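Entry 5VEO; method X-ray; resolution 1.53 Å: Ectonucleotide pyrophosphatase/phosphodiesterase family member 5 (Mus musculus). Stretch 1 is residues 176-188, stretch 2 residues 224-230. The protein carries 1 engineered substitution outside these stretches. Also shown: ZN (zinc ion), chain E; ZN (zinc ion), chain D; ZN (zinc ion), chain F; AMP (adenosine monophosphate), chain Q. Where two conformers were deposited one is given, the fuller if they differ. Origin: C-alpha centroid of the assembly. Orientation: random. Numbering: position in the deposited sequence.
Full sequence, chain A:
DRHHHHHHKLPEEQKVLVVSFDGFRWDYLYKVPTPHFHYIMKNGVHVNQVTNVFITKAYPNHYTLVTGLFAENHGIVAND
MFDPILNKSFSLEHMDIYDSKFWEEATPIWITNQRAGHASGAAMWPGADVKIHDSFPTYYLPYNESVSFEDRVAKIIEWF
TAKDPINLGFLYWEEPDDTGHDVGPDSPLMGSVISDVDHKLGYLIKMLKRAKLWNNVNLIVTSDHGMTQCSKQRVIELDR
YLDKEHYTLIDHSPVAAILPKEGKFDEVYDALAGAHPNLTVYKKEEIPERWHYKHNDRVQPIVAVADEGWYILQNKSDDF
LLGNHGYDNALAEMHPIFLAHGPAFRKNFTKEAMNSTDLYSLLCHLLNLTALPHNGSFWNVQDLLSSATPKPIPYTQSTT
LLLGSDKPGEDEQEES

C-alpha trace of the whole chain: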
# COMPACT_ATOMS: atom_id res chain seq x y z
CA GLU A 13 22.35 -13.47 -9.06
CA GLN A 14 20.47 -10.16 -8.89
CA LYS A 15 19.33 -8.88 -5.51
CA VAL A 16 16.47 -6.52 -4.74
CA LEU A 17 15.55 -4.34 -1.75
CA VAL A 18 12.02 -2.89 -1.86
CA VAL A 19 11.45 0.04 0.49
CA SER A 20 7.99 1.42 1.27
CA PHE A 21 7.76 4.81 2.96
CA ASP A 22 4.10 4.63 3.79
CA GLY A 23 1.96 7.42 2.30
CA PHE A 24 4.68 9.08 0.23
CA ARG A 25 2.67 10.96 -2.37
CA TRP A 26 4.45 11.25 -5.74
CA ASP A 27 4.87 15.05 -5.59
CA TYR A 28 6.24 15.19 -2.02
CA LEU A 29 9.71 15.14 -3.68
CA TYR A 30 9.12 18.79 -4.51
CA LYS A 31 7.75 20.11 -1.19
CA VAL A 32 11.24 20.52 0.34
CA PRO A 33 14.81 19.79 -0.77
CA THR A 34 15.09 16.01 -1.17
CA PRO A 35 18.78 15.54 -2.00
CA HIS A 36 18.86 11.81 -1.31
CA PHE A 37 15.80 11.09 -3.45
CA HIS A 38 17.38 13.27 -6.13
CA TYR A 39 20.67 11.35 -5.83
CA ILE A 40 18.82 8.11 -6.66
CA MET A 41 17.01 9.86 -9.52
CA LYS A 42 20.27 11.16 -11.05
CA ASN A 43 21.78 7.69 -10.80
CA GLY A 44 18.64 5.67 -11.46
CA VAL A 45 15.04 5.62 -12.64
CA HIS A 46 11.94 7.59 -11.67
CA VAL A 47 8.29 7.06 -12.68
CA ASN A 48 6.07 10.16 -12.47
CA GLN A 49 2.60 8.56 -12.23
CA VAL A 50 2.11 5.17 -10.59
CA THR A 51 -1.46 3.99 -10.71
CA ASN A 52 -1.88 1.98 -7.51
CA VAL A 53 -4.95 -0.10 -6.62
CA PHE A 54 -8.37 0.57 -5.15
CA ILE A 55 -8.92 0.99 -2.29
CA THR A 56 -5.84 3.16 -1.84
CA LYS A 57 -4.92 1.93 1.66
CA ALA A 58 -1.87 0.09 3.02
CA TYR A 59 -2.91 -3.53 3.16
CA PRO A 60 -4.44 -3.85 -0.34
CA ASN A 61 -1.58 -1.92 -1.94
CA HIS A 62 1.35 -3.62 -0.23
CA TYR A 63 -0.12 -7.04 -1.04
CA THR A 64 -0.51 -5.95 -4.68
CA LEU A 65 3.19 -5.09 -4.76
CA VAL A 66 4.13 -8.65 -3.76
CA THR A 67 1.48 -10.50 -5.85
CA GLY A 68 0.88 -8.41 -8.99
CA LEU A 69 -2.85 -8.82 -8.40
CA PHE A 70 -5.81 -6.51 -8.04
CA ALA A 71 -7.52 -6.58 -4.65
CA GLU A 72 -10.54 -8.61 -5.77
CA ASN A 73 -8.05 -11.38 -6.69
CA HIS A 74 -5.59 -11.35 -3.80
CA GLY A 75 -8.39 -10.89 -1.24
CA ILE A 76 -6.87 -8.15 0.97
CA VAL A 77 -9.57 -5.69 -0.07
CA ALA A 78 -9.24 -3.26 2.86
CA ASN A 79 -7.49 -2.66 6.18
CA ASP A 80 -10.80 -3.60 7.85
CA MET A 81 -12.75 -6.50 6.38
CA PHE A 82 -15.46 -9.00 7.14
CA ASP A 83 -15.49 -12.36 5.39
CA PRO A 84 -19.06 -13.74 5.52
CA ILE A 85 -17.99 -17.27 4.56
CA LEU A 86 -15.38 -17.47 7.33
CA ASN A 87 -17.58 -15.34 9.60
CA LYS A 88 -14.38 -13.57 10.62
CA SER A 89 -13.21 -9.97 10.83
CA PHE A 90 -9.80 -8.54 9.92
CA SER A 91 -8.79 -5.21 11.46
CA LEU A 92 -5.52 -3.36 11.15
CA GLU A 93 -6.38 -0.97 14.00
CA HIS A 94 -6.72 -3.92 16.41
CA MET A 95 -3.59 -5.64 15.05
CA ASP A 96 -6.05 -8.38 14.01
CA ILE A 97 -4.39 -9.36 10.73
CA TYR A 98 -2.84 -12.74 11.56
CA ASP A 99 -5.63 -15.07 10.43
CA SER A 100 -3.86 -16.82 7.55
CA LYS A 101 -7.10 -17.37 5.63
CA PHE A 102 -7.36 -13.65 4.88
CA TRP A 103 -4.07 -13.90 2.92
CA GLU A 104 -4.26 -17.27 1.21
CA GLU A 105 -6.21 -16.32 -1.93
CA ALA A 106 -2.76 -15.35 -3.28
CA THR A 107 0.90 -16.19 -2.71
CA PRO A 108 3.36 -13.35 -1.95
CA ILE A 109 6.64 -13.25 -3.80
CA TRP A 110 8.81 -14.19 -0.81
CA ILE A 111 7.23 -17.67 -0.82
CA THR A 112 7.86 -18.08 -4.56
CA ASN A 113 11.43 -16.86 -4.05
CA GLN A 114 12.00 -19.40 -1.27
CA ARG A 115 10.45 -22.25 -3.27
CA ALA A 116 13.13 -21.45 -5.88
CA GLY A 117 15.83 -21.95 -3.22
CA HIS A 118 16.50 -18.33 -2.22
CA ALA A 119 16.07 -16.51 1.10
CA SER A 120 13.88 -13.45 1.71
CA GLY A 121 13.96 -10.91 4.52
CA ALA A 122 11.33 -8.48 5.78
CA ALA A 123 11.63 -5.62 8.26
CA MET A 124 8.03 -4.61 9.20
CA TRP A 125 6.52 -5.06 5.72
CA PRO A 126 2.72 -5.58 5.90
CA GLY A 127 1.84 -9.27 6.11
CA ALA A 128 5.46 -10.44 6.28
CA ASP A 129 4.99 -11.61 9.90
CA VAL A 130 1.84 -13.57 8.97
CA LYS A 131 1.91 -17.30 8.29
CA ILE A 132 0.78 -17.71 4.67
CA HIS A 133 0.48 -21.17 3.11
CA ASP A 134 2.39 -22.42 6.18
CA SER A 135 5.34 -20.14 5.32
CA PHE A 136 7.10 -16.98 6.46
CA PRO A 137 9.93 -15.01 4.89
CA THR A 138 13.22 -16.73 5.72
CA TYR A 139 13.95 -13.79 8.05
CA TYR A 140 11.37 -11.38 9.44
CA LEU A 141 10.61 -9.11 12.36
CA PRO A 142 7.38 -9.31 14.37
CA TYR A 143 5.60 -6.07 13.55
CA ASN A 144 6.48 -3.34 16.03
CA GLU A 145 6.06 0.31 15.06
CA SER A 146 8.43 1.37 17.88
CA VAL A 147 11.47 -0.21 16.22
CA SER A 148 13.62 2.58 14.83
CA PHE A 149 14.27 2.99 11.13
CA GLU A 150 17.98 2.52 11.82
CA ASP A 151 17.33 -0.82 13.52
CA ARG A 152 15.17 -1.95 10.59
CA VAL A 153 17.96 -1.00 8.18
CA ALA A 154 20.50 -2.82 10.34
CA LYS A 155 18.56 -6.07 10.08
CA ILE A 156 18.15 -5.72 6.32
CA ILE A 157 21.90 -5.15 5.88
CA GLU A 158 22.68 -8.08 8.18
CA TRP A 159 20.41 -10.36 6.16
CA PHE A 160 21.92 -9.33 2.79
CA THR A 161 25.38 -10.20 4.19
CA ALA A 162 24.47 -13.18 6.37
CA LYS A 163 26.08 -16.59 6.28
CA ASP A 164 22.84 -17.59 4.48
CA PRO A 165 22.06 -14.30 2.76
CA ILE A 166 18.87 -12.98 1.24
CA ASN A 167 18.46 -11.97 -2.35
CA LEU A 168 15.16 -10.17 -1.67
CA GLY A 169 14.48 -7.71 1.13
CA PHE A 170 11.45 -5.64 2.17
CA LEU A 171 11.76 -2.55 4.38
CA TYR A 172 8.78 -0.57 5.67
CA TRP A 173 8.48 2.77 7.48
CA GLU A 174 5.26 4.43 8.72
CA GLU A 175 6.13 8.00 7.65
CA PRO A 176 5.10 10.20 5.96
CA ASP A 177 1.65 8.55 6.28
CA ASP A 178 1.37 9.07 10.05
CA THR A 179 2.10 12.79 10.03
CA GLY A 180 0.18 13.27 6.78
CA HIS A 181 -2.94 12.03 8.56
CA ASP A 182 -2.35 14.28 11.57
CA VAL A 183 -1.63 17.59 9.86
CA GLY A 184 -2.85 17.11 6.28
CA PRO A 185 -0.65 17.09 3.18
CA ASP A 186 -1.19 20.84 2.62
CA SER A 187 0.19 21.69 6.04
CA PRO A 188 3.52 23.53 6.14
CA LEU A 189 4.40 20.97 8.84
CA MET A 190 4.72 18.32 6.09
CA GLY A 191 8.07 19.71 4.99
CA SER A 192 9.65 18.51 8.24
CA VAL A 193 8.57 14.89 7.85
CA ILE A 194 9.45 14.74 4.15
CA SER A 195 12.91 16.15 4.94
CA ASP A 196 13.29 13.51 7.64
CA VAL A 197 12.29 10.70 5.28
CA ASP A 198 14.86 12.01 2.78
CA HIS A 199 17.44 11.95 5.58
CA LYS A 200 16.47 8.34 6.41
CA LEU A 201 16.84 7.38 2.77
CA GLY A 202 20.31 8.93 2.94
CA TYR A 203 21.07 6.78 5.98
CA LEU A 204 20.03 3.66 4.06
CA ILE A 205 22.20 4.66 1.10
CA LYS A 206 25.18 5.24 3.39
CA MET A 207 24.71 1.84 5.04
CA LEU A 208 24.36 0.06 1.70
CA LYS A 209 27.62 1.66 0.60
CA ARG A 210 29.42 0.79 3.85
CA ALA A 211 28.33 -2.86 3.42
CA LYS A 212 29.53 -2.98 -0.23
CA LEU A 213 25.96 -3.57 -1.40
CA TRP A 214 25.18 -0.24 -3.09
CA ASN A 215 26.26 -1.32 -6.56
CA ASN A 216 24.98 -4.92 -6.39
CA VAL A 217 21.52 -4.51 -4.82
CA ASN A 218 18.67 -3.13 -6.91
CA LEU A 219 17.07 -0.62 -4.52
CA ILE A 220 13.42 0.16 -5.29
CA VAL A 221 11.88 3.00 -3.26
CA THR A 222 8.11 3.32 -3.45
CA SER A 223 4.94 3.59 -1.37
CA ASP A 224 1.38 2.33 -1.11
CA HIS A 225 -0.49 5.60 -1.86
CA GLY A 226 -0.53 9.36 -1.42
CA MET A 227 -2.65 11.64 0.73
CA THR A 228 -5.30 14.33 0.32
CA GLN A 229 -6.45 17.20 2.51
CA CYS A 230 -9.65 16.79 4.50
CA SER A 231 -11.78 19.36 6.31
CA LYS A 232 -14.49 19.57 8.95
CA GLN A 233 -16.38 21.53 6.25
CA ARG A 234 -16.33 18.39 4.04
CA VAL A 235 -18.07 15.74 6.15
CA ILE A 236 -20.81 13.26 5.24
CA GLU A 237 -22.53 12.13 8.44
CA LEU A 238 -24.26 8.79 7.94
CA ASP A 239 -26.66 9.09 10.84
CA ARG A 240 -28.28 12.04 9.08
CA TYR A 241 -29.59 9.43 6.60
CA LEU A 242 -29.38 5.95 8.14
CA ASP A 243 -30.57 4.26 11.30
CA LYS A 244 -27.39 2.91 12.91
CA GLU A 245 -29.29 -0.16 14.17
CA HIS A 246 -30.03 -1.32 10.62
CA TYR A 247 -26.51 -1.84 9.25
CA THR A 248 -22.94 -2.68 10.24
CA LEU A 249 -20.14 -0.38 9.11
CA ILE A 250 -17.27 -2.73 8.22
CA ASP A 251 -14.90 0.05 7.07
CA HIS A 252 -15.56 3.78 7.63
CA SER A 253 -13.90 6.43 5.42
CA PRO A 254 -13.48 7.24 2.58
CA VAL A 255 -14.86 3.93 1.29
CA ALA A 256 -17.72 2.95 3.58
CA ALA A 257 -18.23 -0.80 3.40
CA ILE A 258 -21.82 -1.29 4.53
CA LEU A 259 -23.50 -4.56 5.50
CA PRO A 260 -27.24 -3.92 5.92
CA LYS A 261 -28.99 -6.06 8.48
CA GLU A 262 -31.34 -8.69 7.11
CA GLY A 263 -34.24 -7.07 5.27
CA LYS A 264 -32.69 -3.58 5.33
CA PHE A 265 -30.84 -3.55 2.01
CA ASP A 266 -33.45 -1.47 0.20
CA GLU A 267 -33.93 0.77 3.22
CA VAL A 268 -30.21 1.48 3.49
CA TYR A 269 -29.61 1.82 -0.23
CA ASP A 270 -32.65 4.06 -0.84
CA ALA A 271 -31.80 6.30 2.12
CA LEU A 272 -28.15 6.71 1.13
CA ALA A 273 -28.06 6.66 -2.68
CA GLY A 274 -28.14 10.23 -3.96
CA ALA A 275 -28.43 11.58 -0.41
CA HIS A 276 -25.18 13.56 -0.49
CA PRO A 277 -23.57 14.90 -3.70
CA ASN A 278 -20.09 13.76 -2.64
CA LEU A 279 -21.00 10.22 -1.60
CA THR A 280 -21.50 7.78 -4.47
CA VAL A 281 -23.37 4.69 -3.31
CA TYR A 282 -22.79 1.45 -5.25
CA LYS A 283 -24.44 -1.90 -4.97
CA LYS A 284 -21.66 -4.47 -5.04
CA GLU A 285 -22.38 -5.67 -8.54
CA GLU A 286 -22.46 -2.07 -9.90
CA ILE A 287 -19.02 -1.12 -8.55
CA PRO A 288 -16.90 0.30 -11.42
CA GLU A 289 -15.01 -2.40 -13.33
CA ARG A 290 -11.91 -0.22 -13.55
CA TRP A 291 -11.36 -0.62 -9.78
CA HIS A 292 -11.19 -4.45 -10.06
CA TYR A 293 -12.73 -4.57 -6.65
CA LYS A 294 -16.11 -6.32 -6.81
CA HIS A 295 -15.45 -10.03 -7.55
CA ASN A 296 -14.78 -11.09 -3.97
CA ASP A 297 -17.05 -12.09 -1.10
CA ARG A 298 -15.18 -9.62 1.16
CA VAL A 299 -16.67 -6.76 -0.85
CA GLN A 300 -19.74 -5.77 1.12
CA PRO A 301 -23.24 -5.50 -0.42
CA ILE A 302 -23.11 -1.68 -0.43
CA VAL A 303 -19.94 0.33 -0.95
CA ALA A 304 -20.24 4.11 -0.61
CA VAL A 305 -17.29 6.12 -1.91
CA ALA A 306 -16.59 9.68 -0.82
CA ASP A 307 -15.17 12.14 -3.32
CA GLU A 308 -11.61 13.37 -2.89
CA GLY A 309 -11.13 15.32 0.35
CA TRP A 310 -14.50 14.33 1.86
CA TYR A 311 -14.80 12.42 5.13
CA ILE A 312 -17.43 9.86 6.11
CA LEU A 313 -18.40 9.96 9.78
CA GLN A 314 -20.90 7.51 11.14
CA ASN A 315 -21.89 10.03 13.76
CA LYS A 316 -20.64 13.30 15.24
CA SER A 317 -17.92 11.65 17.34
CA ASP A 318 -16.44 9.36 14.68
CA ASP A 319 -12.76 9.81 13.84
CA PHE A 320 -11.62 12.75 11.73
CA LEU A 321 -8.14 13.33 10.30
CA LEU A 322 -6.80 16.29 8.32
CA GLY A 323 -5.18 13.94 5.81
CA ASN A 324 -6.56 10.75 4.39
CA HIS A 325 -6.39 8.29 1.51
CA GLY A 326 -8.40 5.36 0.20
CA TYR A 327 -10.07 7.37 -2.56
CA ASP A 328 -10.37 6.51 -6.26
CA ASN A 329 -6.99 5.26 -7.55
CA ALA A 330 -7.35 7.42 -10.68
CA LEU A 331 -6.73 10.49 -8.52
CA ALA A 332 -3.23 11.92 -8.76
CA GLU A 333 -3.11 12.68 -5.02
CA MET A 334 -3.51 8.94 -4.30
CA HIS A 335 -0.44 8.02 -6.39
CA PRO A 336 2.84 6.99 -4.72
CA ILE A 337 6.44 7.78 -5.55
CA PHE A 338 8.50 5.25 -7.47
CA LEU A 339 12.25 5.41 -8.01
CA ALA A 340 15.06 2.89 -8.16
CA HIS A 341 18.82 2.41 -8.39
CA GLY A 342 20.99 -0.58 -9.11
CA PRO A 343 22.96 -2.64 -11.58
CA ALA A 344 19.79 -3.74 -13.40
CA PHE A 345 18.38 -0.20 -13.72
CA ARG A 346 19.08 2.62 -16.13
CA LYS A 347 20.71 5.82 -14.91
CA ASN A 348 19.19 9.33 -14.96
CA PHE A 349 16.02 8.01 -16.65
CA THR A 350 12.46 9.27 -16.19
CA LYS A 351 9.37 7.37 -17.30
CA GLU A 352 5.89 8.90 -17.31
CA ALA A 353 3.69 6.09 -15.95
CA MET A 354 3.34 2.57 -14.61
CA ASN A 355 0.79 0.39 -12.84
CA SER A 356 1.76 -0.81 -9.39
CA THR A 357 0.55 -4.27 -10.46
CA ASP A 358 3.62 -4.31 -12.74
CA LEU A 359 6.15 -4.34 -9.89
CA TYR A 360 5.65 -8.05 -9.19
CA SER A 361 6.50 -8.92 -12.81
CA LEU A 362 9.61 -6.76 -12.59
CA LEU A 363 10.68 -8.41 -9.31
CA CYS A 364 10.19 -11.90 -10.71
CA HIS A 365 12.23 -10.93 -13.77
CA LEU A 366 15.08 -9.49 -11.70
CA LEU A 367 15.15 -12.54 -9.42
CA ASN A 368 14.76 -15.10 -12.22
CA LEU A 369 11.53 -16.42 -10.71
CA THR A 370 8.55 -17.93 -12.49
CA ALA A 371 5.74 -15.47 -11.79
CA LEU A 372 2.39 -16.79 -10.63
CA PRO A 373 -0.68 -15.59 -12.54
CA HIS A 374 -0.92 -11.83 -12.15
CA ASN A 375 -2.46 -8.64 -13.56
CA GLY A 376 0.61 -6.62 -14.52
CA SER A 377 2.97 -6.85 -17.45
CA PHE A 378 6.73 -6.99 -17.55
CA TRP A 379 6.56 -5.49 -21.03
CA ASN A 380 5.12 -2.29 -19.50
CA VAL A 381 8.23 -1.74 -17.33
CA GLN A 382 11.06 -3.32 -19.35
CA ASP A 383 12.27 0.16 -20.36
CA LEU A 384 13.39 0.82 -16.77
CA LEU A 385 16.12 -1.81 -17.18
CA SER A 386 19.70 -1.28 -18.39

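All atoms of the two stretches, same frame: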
# COMPACT_ATOMS: atom_id res chain seq x y z
N PRO A 176 5.83 9.04 5.45
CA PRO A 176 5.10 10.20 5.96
C PRO A 176 3.57 10.04 6.13
O PRO A 176 2.88 11.03 6.37
CB PRO A 176 5.41 11.25 4.89
CG PRO A 176 5.47 10.47 3.64
CD PRO A 176 6.14 9.18 4.02
N ASP A 177 3.08 8.80 6.08
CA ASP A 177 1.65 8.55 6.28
C ASP A 177 1.15 9.08 7.63
O ASP A 177 0.12 9.76 7.70
CB ASP A 177 1.38 7.05 6.17
CG ASP A 177 -0.09 6.71 6.33
OD1 ASP A 177 -0.85 6.89 5.36
OD2 ASP A 177 -0.48 6.22 7.42
N ASP A 178 1.85 8.74 8.71
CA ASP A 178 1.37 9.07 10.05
C ASP A 178 1.18 10.57 10.21
O ASP A 178 0.11 11.04 10.64
CB ASP A 178 2.36 8.56 11.11
CG ASP A 178 2.11 7.13 11.51
OD1 ASP A 178 1.07 6.56 11.12
OD2 ASP A 178 2.96 6.58 12.24
N THR A 179 2.21 11.34 9.91
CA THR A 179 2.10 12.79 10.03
C THR A 179 1.14 13.37 8.99
O THR A 179 0.42 14.34 9.28
CB THR A 179 3.50 13.41 9.93
OG1 THR A 179 4.27 13.01 11.08
CG2 THR A 179 3.43 14.93 9.88
N GLY A 180 1.14 12.82 7.78
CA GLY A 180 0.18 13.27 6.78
C GLY A 180 -1.26 13.21 7.27
O GLY A 180 -2.05 14.12 7.03
N HIS A 181 -1.61 12.12 7.96
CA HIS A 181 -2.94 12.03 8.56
C HIS A 181 -3.17 13.14 9.58
O HIS A 181 -4.25 13.74 9.63
CB HIS A 181 -3.14 10.69 9.25
CG HIS A 181 -3.39 9.54 8.33
ND1 HIS A 181 -4.50 9.45 7.53
CD2 HIS A 181 -2.68 8.40 8.12
CE1 HIS A 181 -4.47 8.31 6.85
NE2 HIS A 181 -3.38 7.65 7.20
N ASP A 182 -2.18 13.38 10.44
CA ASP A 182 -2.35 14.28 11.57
C ASP A 182 -2.51 15.73 11.13
O ASP A 182 -3.34 16.46 11.67
CB ASP A 182 -1.15 14.15 12.51
CG ASP A 182 -1.15 12.86 13.30
OD1 ASP A 182 -2.21 12.19 13.35
OD2 ASP A 182 -0.09 12.52 13.87
N VAL A 183 -1.66 16.18 10.21
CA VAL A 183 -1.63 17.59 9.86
C VAL A 183 -2.24 17.89 8.50
O VAL A 183 -2.61 19.05 8.25
CB VAL A 183 -0.20 18.17 9.94
CG1 VAL A 183 0.37 17.94 11.32
CG2 VAL A 183 0.70 17.60 8.84
N GLY A 184 -2.40 16.89 7.63
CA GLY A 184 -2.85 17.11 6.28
C GLY A 184 -1.70 17.41 5.34
O GLY A 184 -0.72 18.06 5.72
N PRO A 185 -1.78 16.92 4.10
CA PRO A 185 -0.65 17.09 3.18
C PRO A 185 -0.39 18.54 2.77
O PRO A 185 0.70 18.84 2.25
CB PRO A 185 -1.05 16.25 1.97
CG PRO A 185 -2.55 16.18 2.03
CD PRO A 185 -2.89 16.17 3.48
N ASP A 186 -1.36 19.43 2.96
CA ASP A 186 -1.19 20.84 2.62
C ASP A 186 -0.56 21.62 3.75
O ASP A 186 -0.25 22.81 3.58
CB ASP A 186 -2.54 21.49 2.28
CG ASP A 186 -3.20 20.89 1.05
OD1 ASP A 186 -2.54 20.14 0.32
OD2 ASP A 186 -4.38 21.19 0.79
N SER A 187 -0.37 21.00 4.90
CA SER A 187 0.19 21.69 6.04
C SER A 187 1.65 22.04 5.79
O SER A 187 2.42 21.22 5.29
CB SER A 187 0.09 20.82 7.30
OG SER A 187 0.82 21.40 8.37
N PRO A 188 2.09 23.23 6.19
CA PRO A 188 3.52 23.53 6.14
C PRO A 188 4.34 22.62 7.06
O PRO A 188 5.56 22.50 6.87
CB PRO A 188 3.61 25.00 6.57
CG PRO A 188 2.31 25.37 7.13
CD PRO A 188 1.28 24.34 6.72
N ASP A 224 2.69 2.93 -0.88
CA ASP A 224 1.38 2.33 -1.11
C ASP A 224 0.37 3.30 -1.71
O ASP A 224 -0.55 2.85 -2.40
CB ASP A 224 0.83 1.72 0.18
CG ASP A 224 0.87 2.65 1.40
OD1 ASP A 224 1.52 3.73 1.41
OD2 ASP A 224 0.20 2.26 2.40
N HIS A 225 0.50 4.59 -1.45
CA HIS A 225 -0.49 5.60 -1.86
C HIS A 225 0.00 6.97 -1.45
O HIS A 225 1.04 7.10 -0.76
CB HIS A 225 -1.86 5.34 -1.20
CG HIS A 225 -1.74 5.30 0.28
ND1 HIS A 225 -1.52 6.44 1.05
CD2 HIS A 225 -1.63 4.25 1.13
CE1 HIS A 225 -1.30 6.08 2.30
NE2 HIS A 225 -1.38 4.76 2.38
N GLY A 226 -0.77 7.98 -1.80
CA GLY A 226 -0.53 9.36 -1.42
C GLY A 226 -1.42 9.80 -0.28
O GLY A 226 -1.66 9.06 0.69
N MET A 227 -1.91 11.04 -0.37
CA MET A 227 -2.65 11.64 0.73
C MET A 227 -3.37 12.87 0.20
O MET A 227 -2.84 13.57 -0.66
CB MET A 227 -1.70 12.02 1.88
CG MET A 227 -2.35 12.43 3.20
SD MET A 227 -3.06 11.05 4.14
CE MET A 227 -1.60 10.14 4.59
N THR A 228 -4.56 13.13 0.71
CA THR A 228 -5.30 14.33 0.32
C THR A 228 -5.82 15.04 1.57
O THR A 228 -6.01 14.44 2.63
CB THR A 228 -6.43 14.04 -0.70
OG1 THR A 228 -6.82 15.25 -1.37
CG2 THR A 228 -7.66 13.55 -0.05
N GLN A 229 -6.02 16.34 1.41
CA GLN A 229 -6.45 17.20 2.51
C GLN A 229 -7.95 17.05 2.77
O GLN A 229 -8.77 17.18 1.85
CB GLN A 229 -6.13 18.66 2.19
CG GLN A 229 -6.29 19.60 3.37
CD GLN A 229 -5.12 19.56 4.35
OE1 GLN A 229 -4.03 19.10 4.02
NE2 GLN A 229 -5.33 20.07 5.54
N CYS A 230 -8.28 16.86 4.03
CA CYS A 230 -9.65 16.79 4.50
C CYS A 230 -9.98 18.03 5.34
O CYS A 230 -9.11 18.82 5.69
CB CYS A 230 -9.87 15.52 5.31
SG CYS A 230 -9.69 14.04 4.24
ZN ZN E . -0.33 3.64 3.75
ZN ZN D . -2.65 6.08 6.16
ZN ZN F . 1.34 4.32 12.42
P AMP Q . -2.65 3.06 6.05
O1P AMP Q . -3.73 2.36 5.27
O2P AMP Q . -3.18 4.30 6.77
O3P AMP Q . -1.43 3.40 5.20
O5' AMP Q . -2.12 2.06 7.19
C5' AMP Q . -0.79 2.24 7.70
C4' AMP Q . -0.67 1.92 9.17
O4' AMP Q . -0.68 0.51 9.33
C3' AMP Q . 0.66 2.38 9.77
O3' AMP Q . 0.46 3.50 10.61
C2' AMP Q . 1.15 1.19 10.60
O2' AMP Q . 1.49 1.48 11.93
C1' AMP Q . -0.00 0.21 10.52
N9 AMP Q . 0.43 -1.17 10.46
C8 AMP Q . 1.15 -1.77 9.50
N7 AMP Q . 1.32 -3.08 9.81
C5 AMP Q . 0.69 -3.28 10.99
C6 AMP Q . 0.46 -4.42 11.90
N6 AMP Q . 0.96 -5.64 11.59
N1 AMP Q . -0.25 -4.22 13.02
C2 AMP Q . -0.77 -3.03 13.35
N3 AMP Q . -0.62 -1.94 12.58
C4 AMP Q . 0.11 -2.03 11.42
O HOH W 1 -3.59 21.36 7.34
O HOH W 2 -0.66 3.99 13.62
O HOH W 3 0.85 4.14 14.83
O HOH W 4 2.29 5.66 14.14

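The two stretches meet in a small, mixed contact: two neighbouring zinc sites bridged by the phosphate of AMP at one end, a methionine packed on a helix and a histidine ring in the middle, and a glutamine side chain that grips a turn at the other end. Together they bury 418 Å², most of it on Met 227, Gln 229 and Pro 185.

At the metal end each stretch supplies ligands to a different zinc. Asp 177 and His 181 lie one helical turn apart, so both can reach the same ion: Asp 177 OD1 and OD2 bind zinc D at 2.1 and 2.5 Å, and His 181 NE2 binds it at 2.0 Å. From stretch 2, Asp 224 OD2 and His 225 NE2 bind zinc E at 2.0 and 2.1 Å. The AMP phosphate joins the two sites, with O2P 1.9 Å from zinc D and O3P 1.8 Å from zinc E, an arrangement in keeping with a phosphodiesterase. The protein groups also touch directly, Asp 177 OD1 lying 3.2 Å from His 225 CE1, at the edge of the imidazole. That ring is steadied from its other nitrogen, since His 225 ND1 donates a 2.6 Å hydrogen bond to Gly 226 O, leaving NE2 for the metal.

Met 227 fills the space beside the helix. Its CA-to-CB bond points toward stretch 1, and chi angles of t, p, p fold the flexible chain so that its end lies over one face of the His 181 ring. The methyl CE sits 4.0 Å from the centroid of the His 181 ring, almost on the ring normal, in a CH-pi contact, while SD lies 4.2 Å from the same centroid in a sulfur-aromatic contact. Gly 180 leaves room for this: an ideal CB there would come a tight 3.1 Å from Met 227 CE. Nearer its base, the methionine packs against a proline, with Met 227 CG 3.8 Å from Pro 185 CD.

Beyond the helix, Gly 184 breaks the helical conformation with positive phi and opens a type I turn running to Ser 187, closed by a 3.1 Å hydrogen bond from Ser 187 N to Gly 184 O. Glycine is required here, because a CB would jam against the preceding carbonyl and lie only 2.4 Å from Gln 229 OE1. Pro 185 suits the second position of the turn, where its fixed phi of -67° is appropriate. Its nitrogen has no hydrogen to give, so although Pro 185 N is 3.1 Å from Gln 229 OE1, the hydrogen bond comes from the next residue: Asp 186 N donates to Gln 229 OE1 at 2.9 Å and 163°. The other half of the amide is used as well, for Gln 229 NE2 donates to water 1 at 2.8 Å, and that water donates to Val 183 O at 2.7 Å. Glutamine therefore holds both the turn and the helix end.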